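Local coordinates for sulfate transporter sulfate transporter family protein (Wolinella succinogenes, PDB 4DGF) that probably carries sulfate or related anions across the membrane as a SulP-family transporter, this piece being its STAS domain, a likely regulatory module, at residues P12-T15 and S16-V19; G31-F34 and F35-D39; W74-Q77 and E78-K82; F103-I106 and E107-E111; L122-A125 and K126-E130. One frame throughout, in Å; residues are numbered along the deposited sequence.

Contact 1 of 5, residues P12-T15 and S16-V19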
loop_
_atom_site.group_PDB
_atom_site.type_symbol
_atom_site.label_atom_id
_atom_site.label_comp_id
_atom_site.label_asym_id
_atom_site.label_seq_id
_atom_site.Cartn_x
_atom_site.Cartn_y
_atom_site.Cartn_z
ATOM N N PRO A 12 12.609 13.244 -6.562
ATOM C CA PRO A 12 12.853 13.636 -5.186
ATOM C C PRO A 12 12.126 12.728 -4.190
ATOM O O PRO A 12 12.509 12.665 -3.025
ATOM C CB PRO A 12 12.318 15.081 -5.114
ATOM C CG PRO A 12 11.305 15.188 -6.223
ATOM C CD PRO A 12 11.638 14.125 -7.239
ATOM N N ASP A 13 11.129 12.002 -4.677
ATOM C CA ASP A 13 10.291 11.149 -3.833
ATOM C C ASP A 13 10.551 9.644 -3.963
ATOM O O ASP A 13 9.696 8.794 -3.590
ATOM C CB ASP A 13 8.793 11.506 -4.110
ATOM C CG ASP A 13 8.462 12.918 -3.573
ATOM O OD1 ASP A 13 8.939 13.291 -2.475
ATOM O OD2 ASP A 13 7.775 13.666 -4.273
ATOM N N ALA A 14 11.729 9.301 -4.454
ATOM C CA ALA A 14 12.162 7.943 -4.507
ATOM C C ALA A 14 12.295 7.392 -3.098
ATOM O O ALA A 14 12.630 8.125 -2.144
ATOM C CB ALA A 14 13.487 7.829 -5.249
ATOM N N THR A 15 11.982 6.114 -2.916
ATOM C CA THR A 15 12.092 5.591 -1.582
ATOM C C THR A 15 13.501 5.757 -0.957
ATOM O O THR A 15 13.614 5.974 0.241
ATOM C CB THR A 15 11.645 4.114 -1.491
ATOM O OG1 THR A 15 10.253 4.051 -1.900
ATOM C CG2 THR A 15 11.737 3.650 -0.066
ATOM N N SER A 16 14.482 5.692 -1.829
ATOM C CA SER A 16 15.915 5.801 -1.418
ATOM C C SER A 16 16.184 7.216 -0.853
ATOM O O SER A 16 17.184 7.400 -0.147
ATOM C CB SER A 16 16.850 5.499 -2.578
ATOM O OG SER A 16 16.710 6.459 -3.580
ATOM N N LYS A 17 15.308 8.182 -1.120
ATOM C CA LYS A 17 15.534 9.562 -0.614
ATOM C C LYS A 17 14.885 9.750 0.714
ATOM O O LYS A 17 15.002 10.836 1.296
ATOM C CB LYS A 17 14.949 10.645 -1.523
ATOM C CG LYS A 17 15.264 10.571 -2.986
ATOM C CD LYS A 17 16.671 10.941 -3.287
ATOM C CE LYS A 17 16.841 10.638 -4.771
ATOM N NZ LYS A 17 18.228 10.173 -5.045
ATOM N N LYS A 18 14.101 8.767 1.183
ATOM C CA LYS A 18 13.338 8.884 2.432
ATOM C C LYS A 18 13.944 8.177 3.621
ATOM O O LYS A 18 14.767 7.264 3.453
ATOM C CB LYS A 18 11.849 8.406 2.230
ATOM C CG LYS A 18 11.196 9.008 0.994
ATOM C CD LYS A 18 10.833 10.480 1.169
ATOM C CE LYS A 18 10.392 10.988 -0.199
ATOM N NZ LYS A 18 10.264 12.483 -0.140
ATOM N N VAL A 19 13.522 8.587 4.820
ATOM C CA VAL A 19 13.907 7.880 6.054
ATOM C C VAL A 19 12.838 6.886 6.435
ATOM O O VAL A 19 11.692 7.256 6.766
ATOM C CB VAL A 19 14.160 8.868 7.209
ATOM C CG1 VAL A 19 14.359 8.114 8.506
ATOM C CG2 VAL A 19 15.393 9.709 6.904
#
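Lys18 reaches back over a short 3-10 turn to Asp13. The turn lies in the N-terminal loop that leads into strand 24-28 of the STAS domain. Two backbone bonds close it: Lys17 N donates to Ala14 O (2.9 Å) and Lys18 N to Thr15 O (3.0 Å).

The Lys18 side chain starts against these same carbonyls. Lys18 CB is 3.6 Å from Thr15 O. Lys18 CG is turned back beside the backbone N (chi1 -48°) and lies 3.6 Å from Ala14 O. A bend at chi2 (-74°) sends the chain toward Asp13. It then runs extended through CD, which carries Lys18 CE to 3.5 Å from Asp13 OD1. NZ ends the run in a salt bridge with Asp13, and a second one with Asp119. The ammonium thus has two carboxylate partners, which probably favours its charged form.

Asp13 OD2 makes a weak hydrogen bond with His117. Nearby, Thr15 OG1 and Asp13 O both accept hydrogen bonds from Arg58. Lys17 behaves differently: Lys17 CG rests 3.5 Å from Pro12 O, but its ammonium heads off from the turn. In the salt bridge, Lys18 NZ meets the anti lone pair of Asp13 OD1 at 2.8 Å.

Contact 2 of 5, residues G31-F34 and F35-D39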
loop_
_atom_site.group_PDB
_atom_site.type_symbol
_atom_site.label_atom_id
_atom_site.label_comp_id
_atom_site.label_asym_id
_atom_site.label_seq_id
_atom_site.Cartn_x
_atom_site.Cartn_y
_atom_site.Cartn_z
ATOM N N GLY A 31 2.768 0.456 -12.266
ATOM C CA GLY A 31 1.840 1.053 -13.269
ATOM C C GLY A 31 0.430 0.677 -13.003
ATOM O O GLY A 31 0.100 0.304 -11.907
ATOM N N PRO A 32 -0.406 0.572 -14.022
ATOM C CA PRO A 32 -1.802 0.073 -13.898
ATOM C C PRO A 32 -1.873 -1.212 -13.126
ATOM O O PRO A 32 -1.019 -2.073 -13.368
ATOM C CB PRO A 32 -2.202 -0.148 -15.362
ATOM C CG PRO A 32 -1.518 1.006 -16.006
ATOM C CD PRO A 32 -0.115 0.983 -15.410
ATOM N N PHE A 33 -2.802 -1.318 -12.175
ATOM C CA PHE A 33 -2.799 -2.510 -11.298
ATOM C C PHE A 33 -3.755 -3.505 -11.880
ATOM O O PHE A 33 -4.959 -3.614 -11.500
ATOM C CB PHE A 33 -3.177 -1.997 -9.913
ATOM C CG PHE A 33 -3.050 -3.003 -8.797
ATOM C CD1 PHE A 33 -2.996 -2.521 -7.475
ATOM C CD2 PHE A 33 -2.990 -4.380 -9.018
ATOM C CE1 PHE A 33 -2.939 -3.381 -6.380
ATOM C CE2 PHE A 33 -2.926 -5.225 -7.959
ATOM C CZ PHE A 33 -2.936 -4.688 -6.623
ATOM N N PHE A 34 -3.217 -4.279 -12.830
ATOM C CA PHE A 34 -3.971 -5.285 -13.523
ATOM C C PHE A 34 -3.363 -6.689 -13.175
ATOM O O PHE A 34 -2.739 -6.832 -12.102
ATOM C CB PHE A 34 -4.002 -5.085 -15.074
ATOM C CG PHE A 34 -4.543 -3.787 -15.548
ATOM C CD1 PHE A 34 -5.512 -3.097 -14.778
ATOM C CD2 PHE A 34 -4.116 -3.202 -16.823
ATOM C CE1 PHE A 34 -5.995 -1.848 -15.229
ATOM C CE2 PHE A 34 -4.675 -1.989 -17.259
ATOM C CZ PHE A 34 -5.602 -1.298 -16.410
ATOM N N PHE A 35 -3.485 -7.655 -14.103
ATOM C CA PHE A 35 -3.175 -9.045 -13.644
ATOM C C PHE A 35 -1.675 -9.146 -13.359
ATOM O O PHE A 35 -1.280 -9.960 -12.526
ATOM C CB PHE A 35 -3.588 -10.083 -14.738
ATOM C CG PHE A 35 -2.659 -10.165 -15.917
ATOM C CD1 PHE A 35 -1.642 -11.148 -15.958
ATOM C CD2 PHE A 35 -2.724 -9.236 -16.973
ATOM C CE1 PHE A 35 -0.761 -11.231 -17.058
ATOM C CE2 PHE A 35 -1.876 -9.331 -18.104
ATOM C CZ PHE A 35 -0.855 -10.319 -18.088
ATOM N N GLY A 36 -0.834 -8.391 -14.123
ATOM C CA GLY A 36 0.700 -8.484 -13.927
ATOM C C GLY A 36 1.076 -8.154 -12.490
ATOM O O GLY A 36 1.825 -8.900 -11.803
ATOM N N VAL A 37 0.624 -6.981 -12.004
ATOM C CA VAL A 37 0.893 -6.525 -10.650
ATOM C C VAL A 37 0.231 -7.514 -9.689
ATOM O O VAL A 37 0.814 -7.922 -8.660
ATOM C CB VAL A 37 0.362 -5.184 -10.426
ATOM C CG1 VAL A 37 0.386 -4.724 -8.981
ATOM C CG2 VAL A 37 1.019 -4.159 -11.334
ATOM N N ALA A 38 -1.006 -7.845 -9.981
ATOM C CA ALA A 38 -1.676 -8.812 -9.064
ATOM C C ALA A 38 -0.812 -10.079 -8.860
ATOM O O ALA A 38 -0.700 -10.506 -7.743
ATOM C CB ALA A 38 -3.061 -9.116 -9.607
ATOM N N ASP A 39 -0.250 -10.641 -9.899
ATOM C CA ASP A 39 0.541 -11.894 -9.817
ATOM C C ASP A 39 1.774 -11.669 -8.930
ATOM O O ASP A 39 2.242 -12.567 -8.226
ATOM C CB ASP A 39 1.030 -12.305 -11.199
ATOM C CG ASP A 39 0.474 -13.626 -11.636
ATOM O OD1 ASP A 39 0.709 -14.592 -10.833
ATOM O OD2 ASP A 39 -0.156 -13.687 -12.773
HETATM O O HOH W 1 -0.587 -5.124 -14.075
#
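A water molecule joins Phe34 to Val37 where helix 35-41 begins. Phe34 holds the N-cap position, yet its phenyl side chain has no atom that could accept a bond from the first turn. The water does this instead. It accepts from Val37 N and from Phe34 N, each at 3.0 Å. The Phe34 carbonyl starts the regular helical pattern: Ala38 N donates to Phe34 O at 2.9 Å, close to straight at the hydrogen (167°).

The approach to the helix is also sharply bent. Phe33 is the centre of an inverse gamma turn, closed by a weak bond from Phe34 N to Pro32 O (3.2 Å). Phe33 carries CG anti to its backbone N (chi1 -172°), which brings the ring against the helix. Val37 CG1 makes a CH-pi contact over one face, 3.7 Å from the Phe33 ring centroid and 24° off the normal. The methyl is displaced toward the rim, and the shortest approach is 3.4 Å, from Val37 CG1 to Phe33 CD2. Beside it, Phe33 CE2 is 4.2 Å from Ala38 CB. The other methyl, Val37 CG2, touches Pro32 O at 3.6 Å. The Phe33 ring also packs on Ala72 and Leu73 of helix 67-83. A serine in place of Phe33 would probably leave Val37 CG1 without its aromatic partner and open a gap facing helix 67-83. Taken together, this is an inverse gamma turn leading into an N-cap, at the start of helix 35-41, the first helix of this STAS domain.

Contact 3 of 5, residues W74-Q77 and E78-K82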
loop_
_atom_site.group_PDB
_atom_site.type_symbol
_atom_site.label_atom_id
_atom_site.label_comp_id
_atom_site.label_asym_id
_atom_site.label_seq_id
_atom_site.Cartn_x
_atom_site.Cartn_y
_atom_site.Cartn_z
ATOM N N TRP A 74 -7.583 -6.739 -2.179
ATOM C CA TRP A 74 -8.436 -7.190 -1.063
ATOM C C TRP A 74 -7.757 -8.353 -0.364
ATOM O O TRP A 74 -7.737 -8.411 0.925
ATOM C CB TRP A 74 -9.776 -7.830 -1.507
ATOM C CG TRP A 74 -10.858 -6.839 -1.773
ATOM C CD1 TRP A 74 -11.456 -6.507 -2.994
ATOM C CD2 TRP A 74 -11.553 -6.030 -0.805
ATOM N NE1 TRP A 74 -12.452 -5.601 -2.813
ATOM C CE2 TRP A 74 -12.545 -5.240 -1.566
ATOM C CE3 TRP A 74 -11.486 -5.882 0.591
ATOM C CZ2 TRP A 74 -13.437 -4.334 -0.945
ATOM C CZ3 TRP A 74 -12.351 -4.960 1.182
ATOM C CH2 TRP A 74 -13.309 -4.206 0.431
ATOM N N GLU A 75 -7.247 -9.306 -1.138
ATOM C CA GLU A 75 -6.656 -10.465 -0.478
ATOM C C GLU A 75 -5.333 -10.058 0.193
ATOM O O GLU A 75 -4.948 -10.642 1.185
ATOM C CB GLU A 75 -6.489 -11.640 -1.441
ATOM C CG GLU A 75 -5.228 -11.558 -2.252
ATOM C CD GLU A 75 -4.892 -12.853 -3.004
ATOM O OE1 GLU A 75 -4.880 -13.943 -2.342
ATOM O OE2 GLU A 75 -4.618 -12.759 -4.245
ATOM N N PHE A 76 -4.659 -9.015 -0.301
ATOM C CA PHE A 76 -3.478 -8.595 0.351
ATOM C C PHE A 76 -3.805 -7.947 1.708
ATOM O O PHE A 76 -3.075 -8.169 2.714
ATOM C CB PHE A 76 -2.665 -7.629 -0.528
ATOM C CG PHE A 76 -1.344 -7.287 0.079
ATOM C CD1 PHE A 76 -0.337 -8.206 0.138
ATOM C CD2 PHE A 76 -1.136 -6.034 0.619
ATOM C CE1 PHE A 76 0.882 -7.898 0.748
ATOM C CE2 PHE A 76 0.084 -5.711 1.237
ATOM C CZ PHE A 76 1.065 -6.667 1.338
ATOM N N GLN A 77 -4.842 -7.114 1.726
ATOM C CA GLN A 77 -5.254 -6.494 2.984
ATOM C C GLN A 77 -5.683 -7.558 4.025
ATOM O O GLN A 77 -5.355 -7.420 5.169
ATOM C CB GLN A 77 -6.357 -5.464 2.613
ATOM C CG GLN A 77 -6.841 -4.597 3.731
ATOM C CD GLN A 77 -7.922 -5.196 4.535
ATOM O OE1 GLN A 77 -8.799 -5.870 4.000
ATOM N NE2 GLN A 77 -7.946 -4.863 5.857
ATOM N N GLU A 78 -6.318 -8.624 3.584
ATOM C CA GLU A 78 -6.658 -9.807 4.425
ATOM C C GLU A 78 -5.467 -10.508 4.976
ATOM O O GLU A 78 -5.460 -10.797 6.200
ATOM C CB GLU A 78 -7.552 -10.768 3.670
ATOM C CG GLU A 78 -8.942 -10.137 3.524
ATOM C CD GLU A 78 -9.950 -11.143 3.027
ATOM O OE1 GLU A 78 -9.859 -12.332 3.453
ATOM O OE2 GLU A 78 -10.825 -10.743 2.213
ATOM N N SER A 79 -4.437 -10.713 4.141
ATOM C CA SER A 79 -3.177 -11.221 4.603
ATOM C C SER A 79 -2.517 -10.313 5.659
ATOM O O SER A 79 -1.929 -10.788 6.656
ATOM C CB SER A 79 -2.235 -11.598 3.431
ATOM O OG SER A 79 -1.566 -10.436 2.952
ATOM N N CYS A 80 -2.621 -9.008 5.508
ATOM C CA CYS A 80 -2.039 -8.091 6.511
ATOM C C CYS A 80 -2.771 -8.210 7.862
ATOM O O CYS A 80 -2.149 -8.322 8.915
ATOM C CB CYS A 80 -2.132 -6.650 5.973
ATOM S SG CYS A 80 -0.901 -6.230 4.696
ATOM N N GLU A 81 -4.083 -8.317 7.797
ATOM C CA GLU A 81 -4.810 -8.459 9.047
ATOM C C GLU A 81 -4.518 -9.757 9.726
ATOM O O GLU A 81 -4.369 -9.736 10.960
ATOM C CB GLU A 81 -6.313 -8.479 8.794
ATOM C CG GLU A 81 -6.843 -7.252 8.135
ATOM C CD GLU A 81 -8.382 -7.323 8.154
ATOM O OE1 GLU A 81 -9.016 -6.460 8.837
ATOM O OE2 GLU A 81 -8.944 -8.272 7.513
ATOM N N LYS A 82 -4.382 -10.863 8.969
ATOM C CA LYS A 82 -3.969 -12.133 9.559
ATOM C C LYS A 82 -2.605 -12.098 10.213
ATOM O O LYS A 82 -2.320 -12.943 11.066
ATOM C CB LYS A 82 -3.963 -13.300 8.545
ATOM C CG LYS A 82 -5.402 -13.696 8.119
ATOM C CD LYS A 82 -5.502 -14.803 7.082
ATOM C CE LYS A 82 -6.948 -15.196 6.734
ATOM N NZ LYS A 82 -6.896 -16.226 5.622
#
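The Phe76 ring meets Cys80 one turn further along helix 67-83, the crossover helix of the beta-alpha-beta unit between strands 54-58 and 86-90. The sulfur approaches obliquely: Cys80 SG is 4.1 Å from the Phe76 ring centroid and 32° off the normal. The nearest ring atom to Cys80 SG is Phe76 CE2, at 3.6 Å. Ser79 OG also comes in obliquely, 3.8 Å from Phe76 CD1. A second flat group, the Trp74 indole, makes an edge-to-face contact with Phe105. A third is the Gln77 amide, whose plane is turned 49° from the Glu81 carboxylate.

Phe76 faces the sheet, where it meets Phe55 edge-to-face and touches Leu87. Its first torsion is close to trans, so the ring swings off the helix toward these strands. A serine at Phe76 would probably deprive Cys80 SG of its aromatic neighbour and leave a gap between the helix and Phe55.

Gln77 faces helix 105-109 and touches Phe105 and Leu109. Its chain bends at chi2, and the amide passes obliquely by Glu81, with Gln77 NE2 3.4 Å from Glu81 CD. Glu78 CG lies against Trp74 O at 3.3 Å. The backbone bonds are regular, including Glu78 N to Trp74 O. Ser79 OG sits between its own backbone N and carbonyl carbon (chi1 83°), turned back onto Phe76 O. That carbonyl does double duty: Phe76 O accepts from Cys80 N at 3.0 Å and from Ser79 OG at 2.7 Å.

Contact 4 of 5, residues F103-I106 and E107-E111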
loop_
_atom_site.group_PDB
_atom_site.type_symbol
_atom_site.label_atom_id
_atom_site.label_comp_id
_atom_site.label_asym_id
_atom_site.label_seq_id
_atom_site.Cartn_x
_atom_site.Cartn_y
_atom_site.Cartn_z
ATOM N N PHE A 103 -15.330 0.503 -5.327
ATOM C CA PHE A 103 -15.186 -0.893 -5.015
ATOM C C PHE A 103 -15.451 -1.224 -3.524
ATOM O O PHE A 103 -15.574 -2.369 -3.179
ATOM C CB PHE A 103 -13.751 -1.412 -5.347
ATOM C CG PHE A 103 -13.493 -1.683 -6.848
ATOM C CD1 PHE A 103 -14.238 -2.619 -7.537
ATOM C CD2 PHE A 103 -12.431 -1.046 -7.507
ATOM C CE1 PHE A 103 -13.933 -2.935 -8.878
ATOM C CE2 PHE A 103 -12.114 -1.384 -8.824
ATOM C CZ PHE A 103 -12.915 -2.310 -9.530
ATOM N N GLY A 104 -15.462 -0.242 -2.648
ATOM C CA GLY A 104 -15.710 -0.481 -1.236
ATOM C C GLY A 104 -14.472 -0.629 -0.368
ATOM O O GLY A 104 -14.548 -0.946 0.839
ATOM N N PHE A 105 -13.314 -0.447 -1.014
ATOM C CA PHE A 105 -12.070 -0.750 -0.342
ATOM C C PHE A 105 -11.687 0.362 0.659
ATOM O O PHE A 105 -11.138 0.027 1.731
ATOM C CB PHE A 105 -10.901 -0.897 -1.367
ATOM C CG PHE A 105 -9.642 -1.386 -0.720
ATOM C CD1 PHE A 105 -9.675 -2.646 -0.173
ATOM C CD2 PHE A 105 -8.463 -0.660 -0.678
ATOM C CE1 PHE A 105 -8.531 -3.192 0.397
ATOM C CE2 PHE A 105 -7.296 -1.183 -0.060
ATOM C CZ PHE A 105 -7.389 -2.466 0.513
ATOM N N ILE A 106 -11.977 1.608 0.332
ATOM C CA ILE A 106 -11.665 2.756 1.237
ATOM C C ILE A 106 -12.396 2.550 2.587
ATOM O O ILE A 106 -11.764 2.670 3.649
ATOM C CB ILE A 106 -11.998 4.125 0.654
ATOM C CG1 ILE A 106 -11.238 4.368 -0.657
ATOM C CG2 ILE A 106 -11.783 5.231 1.723
ATOM C CD1 ILE A 106 -9.671 4.501 -0.544
ATOM N N GLU A 107 -13.680 2.216 2.562
ATOM C CA GLU A 107 -14.403 2.079 3.849
ATOM C C GLU A 107 -13.913 0.838 4.573
ATOM O O GLU A 107 -13.949 0.790 5.804
ATOM C CB GLU A 107 -15.920 2.060 3.668
ATOM C CG GLU A 107 -16.485 3.282 2.957
ATOM C CD GLU A 107 -17.990 3.475 3.106
ATOM O OE1 GLU A 107 -18.782 2.529 2.853
ATOM O OE2 GLU A 107 -18.387 4.610 3.436
ATOM N N ALA A 108 -13.406 -0.152 3.832
ATOM C CA ALA A 108 -12.929 -1.397 4.511
ATOM C C ALA A 108 -11.575 -1.218 5.159
ATOM O O ALA A 108 -11.283 -1.752 6.264
ATOM C CB ALA A 108 -12.894 -2.588 3.567
ATOM N N LEU A 109 -10.718 -0.431 4.501
ATOM C CA LEU A 109 -9.360 -0.244 5.021
ATOM C C LEU A 109 -9.356 0.821 6.084
ATOM O O LEU A 109 -8.644 0.744 7.113
ATOM C CB LEU A 109 -8.459 0.248 3.855
ATOM C CG LEU A 109 -6.981 0.383 4.255
ATOM C CD1 LEU A 109 -6.407 -0.980 4.705
ATOM C CD2 LEU A 109 -6.239 0.959 3.088
ATOM N N GLY A 110 -10.176 1.841 5.846
ATOM C CA GLY A 110 -10.236 3.045 6.675
ATOM C C GLY A 110 -9.554 4.227 5.985
ATOM O O GLY A 110 -8.374 4.135 5.527
ATOM N N GLU A 111 -10.256 5.356 5.868
ATOM C CA GLU A 111 -9.687 6.523 5.173
ATOM C C GLU A 111 -8.382 6.992 5.758
ATOM O O GLU A 111 -7.581 7.615 5.053
ATOM C CB GLU A 111 -10.651 7.729 5.330
ATOM C CG GLU A 111 -11.847 7.692 4.459
ATOM C CD GLU A 111 -12.828 8.808 4.808
ATOM O OE1 GLU A 111 -14.063 8.549 4.791
ATOM O OE2 GLU A 111 -12.367 9.936 5.120
#
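Phe105 and Leu109 pack one turn apart on the short helix 105-109. Apolar contact comes first. Leu109 CB lies over one face of the Phe105 ring, and the branch Leu109 CD2 is 4.0 Å from Phe105 CE2. A chi1 of -172° points the Phe105 ring away from its main-chain N and toward helix 67-83, where it touches Met70 and Leu73. On another side, Ile106 CG2 meets the aliphatic CG of Glu111 at 3.7 Å, the two side chains crossing nearly at right angles. Ile106 also packs on Tyr97 and Leu100 of helix 94-103.

Backbone bonds form the second group. Leu109 N donates to Phe105 O, and Gly110 N to Ile106 O, both at 2.8 Å. The first bond of the helix is weak: Ala108 N is 3.3 Å from Gly104 O.

Backbone shape is the third. Gly104 and Gly110 both adopt positive phi, where any side chain would collide with the carbonyl oxygen before it, a position suited to glycine. Gly110 ends the short helix. Gly104 works in two directions, at the end of helix 94-103 and at the start of helix 105-109. The result is a junction between two consecutive helices, a Schellman motif whose glycine is also the N-cap of the next helix.

Contact 5 of 5, residues L122-A125 and K126-E130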
loop_
_atom_site.group_PDB
_atom_site.type_symbol
_atom_site.label_atom_id
_atom_site.label_comp_id
_atom_site.label_asym_id
_atom_site.label_seq_id
_atom_site.Cartn_x
_atom_site.Cartn_y
_atom_site.Cartn_z
ATOM N N LEU A 122 4.619 7.875 5.518
ATOM C CA LEU A 122 5.776 7.588 6.363
ATOM C C LEU A 122 5.676 8.224 7.755
ATOM O O LEU A 122 6.072 7.584 8.796
ATOM C CB LEU A 122 7.085 8.075 5.748
ATOM C CG LEU A 122 7.644 7.058 4.745
ATOM C CD1 LEU A 122 8.841 7.662 3.962
ATOM C CD2 LEU A 122 8.032 5.661 5.269
ATOM N N ALA A 123 5.231 9.448 7.742
ATOM C CA ALA A 123 4.981 10.143 9.054
ATOM C C ALA A 123 4.043 9.295 9.921
ATOM O O ALA A 123 4.281 9.113 11.097
ATOM C CB ALA A 123 4.386 11.496 8.817
ATOM N N TYR A 124 2.904 8.831 9.345
ATOM C CA TYR A 124 2.049 7.936 10.059
ATOM C C TYR A 124 2.609 6.562 10.458
ATOM O O TYR A 124 2.330 6.037 11.536
ATOM C CB TYR A 124 0.752 7.810 9.247
ATOM C CG TYR A 124 -0.402 7.262 9.974
ATOM C CD1 TYR A 124 -0.904 7.940 11.117
ATOM C CD2 TYR A 124 -1.057 6.108 9.559
ATOM C CE1 TYR A 124 -2.018 7.456 11.792
ATOM C CE2 TYR A 124 -2.240 5.632 10.204
ATOM C CZ TYR A 124 -2.685 6.322 11.325
ATOM O OH TYR A 124 -3.791 5.890 12.031
ATOM N N ALA A 125 3.288 5.891 9.543
ATOM C CA ALA A 125 3.998 4.704 9.832
ATOM C C ALA A 125 4.989 4.874 11.022
ATOM O O ALA A 125 5.052 4.037 11.874
ATOM C CB ALA A 125 4.810 4.276 8.573
ATOM N N LYS A 126 5.719 5.969 11.050
ATOM C CA LYS A 126 6.641 6.241 12.108
ATOM C C LYS A 126 5.882 6.298 13.441
ATOM O O LYS A 126 6.332 5.731 14.439
ATOM C CB LYS A 126 7.393 7.563 11.829
ATOM C CG LYS A 126 8.444 7.883 12.945
ATOM C CD LYS A 126 9.456 8.905 12.477
ATOM C CE LYS A 126 10.632 9.032 13.482
ATOM N NZ LYS A 126 10.081 9.847 14.614
ATOM N N LEU A 127 4.754 6.968 13.448
ATOM C CA LEU A 127 3.943 7.144 14.666
ATOM C C LEU A 127 3.454 5.772 15.137
ATOM O O LEU A 127 3.592 5.406 16.317
ATOM C CB LEU A 127 2.833 8.143 14.377
ATOM C CG LEU A 127 1.748 8.463 15.428
ATOM C CD1 LEU A 127 1.142 9.784 14.962
ATOM C CD2 LEU A 127 0.619 7.422 15.483
ATOM N N LEU A 128 3.065 4.928 14.188
ATOM C CA LEU A 128 2.547 3.610 14.489
ATOM C C LEU A 128 3.601 2.741 15.073
ATOM O O LEU A 128 3.301 1.937 15.966
ATOM C CB LEU A 128 1.954 2.900 13.239
ATOM C CG LEU A 128 0.693 3.506 12.692
ATOM C CD1 LEU A 128 0.421 2.826 11.335
ATOM C CD2 LEU A 128 -0.507 3.407 13.637
ATOM N N VAL A 129 4.813 2.772 14.515
ATOM C CA VAL A 129 5.897 1.936 15.052
ATOM C C VAL A 129 6.281 2.437 16.472
ATOM O O VAL A 129 6.358 1.644 17.360
ATOM C CB VAL A 129 7.126 1.800 14.094
ATOM C CG1 VAL A 129 8.261 1.082 14.831
ATOM C CG2 VAL A 129 6.721 0.997 12.863
ATOM N N GLU A 130 6.431 3.756 16.655
ATOM C CA GLU A 130 6.695 4.403 17.986
ATOM C C GLU A 130 5.687 3.943 19.052
ATOM O O GLU A 130 6.047 3.752 20.206
ATOM C CB GLU A 130 6.530 5.924 17.857
ATOM C CG GLU A 130 7.744 6.601 17.273
ATOM C CD GLU A 130 7.513 8.022 16.777
ATOM O OE1 GLU A 130 6.354 8.594 16.749
ATOM O OE2 GLU A 130 8.550 8.578 16.383
#
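Lys126 is held at both of its ends. Lys126 N donates to Leu122 O at 2.8 Å. Lys126 NZ forms a salt bridge with Glu130 one turn on, meeting Glu130 OE2 nearly head-on at 2.7 Å. The lysine chain runs extended until a bend at chi4 (-77°) turns the ammonium toward the carboxylate. This i to i+4 pair lies on the exposed side of helix 118-130.

The other main-chain bonds are those of a regular alpha helix. Val129 N donates to Ala125 O at 2.9 Å. Leu128 N bonds in the same way to Tyr124 O, and Leu127 N to Ala123 O.

Packing takes over on the side toward the sheet. Leu128 lies over one face of the Tyr124 ring. Its CD2 is displaced toward the rim, while Leu128 CD1 is 4.0 Å from Tyr124 CD2. The Tyr124 side chain leaves with CG trans to the main-chain N (chi1 -163°), and the two side chains pass at a slant. Leu128 CG also presses on Tyr124 O at 3.2 Å, and Val129 CG2 rests 3.6 Å from Ala125 O.

The helix covers all three strands of the parallel sheet. Leu122, Ala125 and Val129 pack on strand 24-28 and on the central strand 54-58. Leu128 bridges strands 54-58 and 86-90, and Tyr124 touches Leu88 of the latter.

Contact 1 is a surface contact, while the other four are partly buried. Its main tie is a salt bridge across a loop turn. Contact 5 also has a lysine-carboxylate pair, but along a helix, with apolar packing on the sheet. These two contacts touch, through Lys18 CB and Leu122 CD1. Contacts 3 and 4 also touch, with Trp74 packing on Ala108 and Gly104; there the chemistry is aromatic and aliphatic, between helices 67-83 and 105-109. In contact 2 a water accepts from two backbone N-H groups at the start of helix 35-41. It reaches no other contact, its centre lying about 17 Å from that of contact 3, though its Phe33 packs on helix 67-83, which carries contact 3.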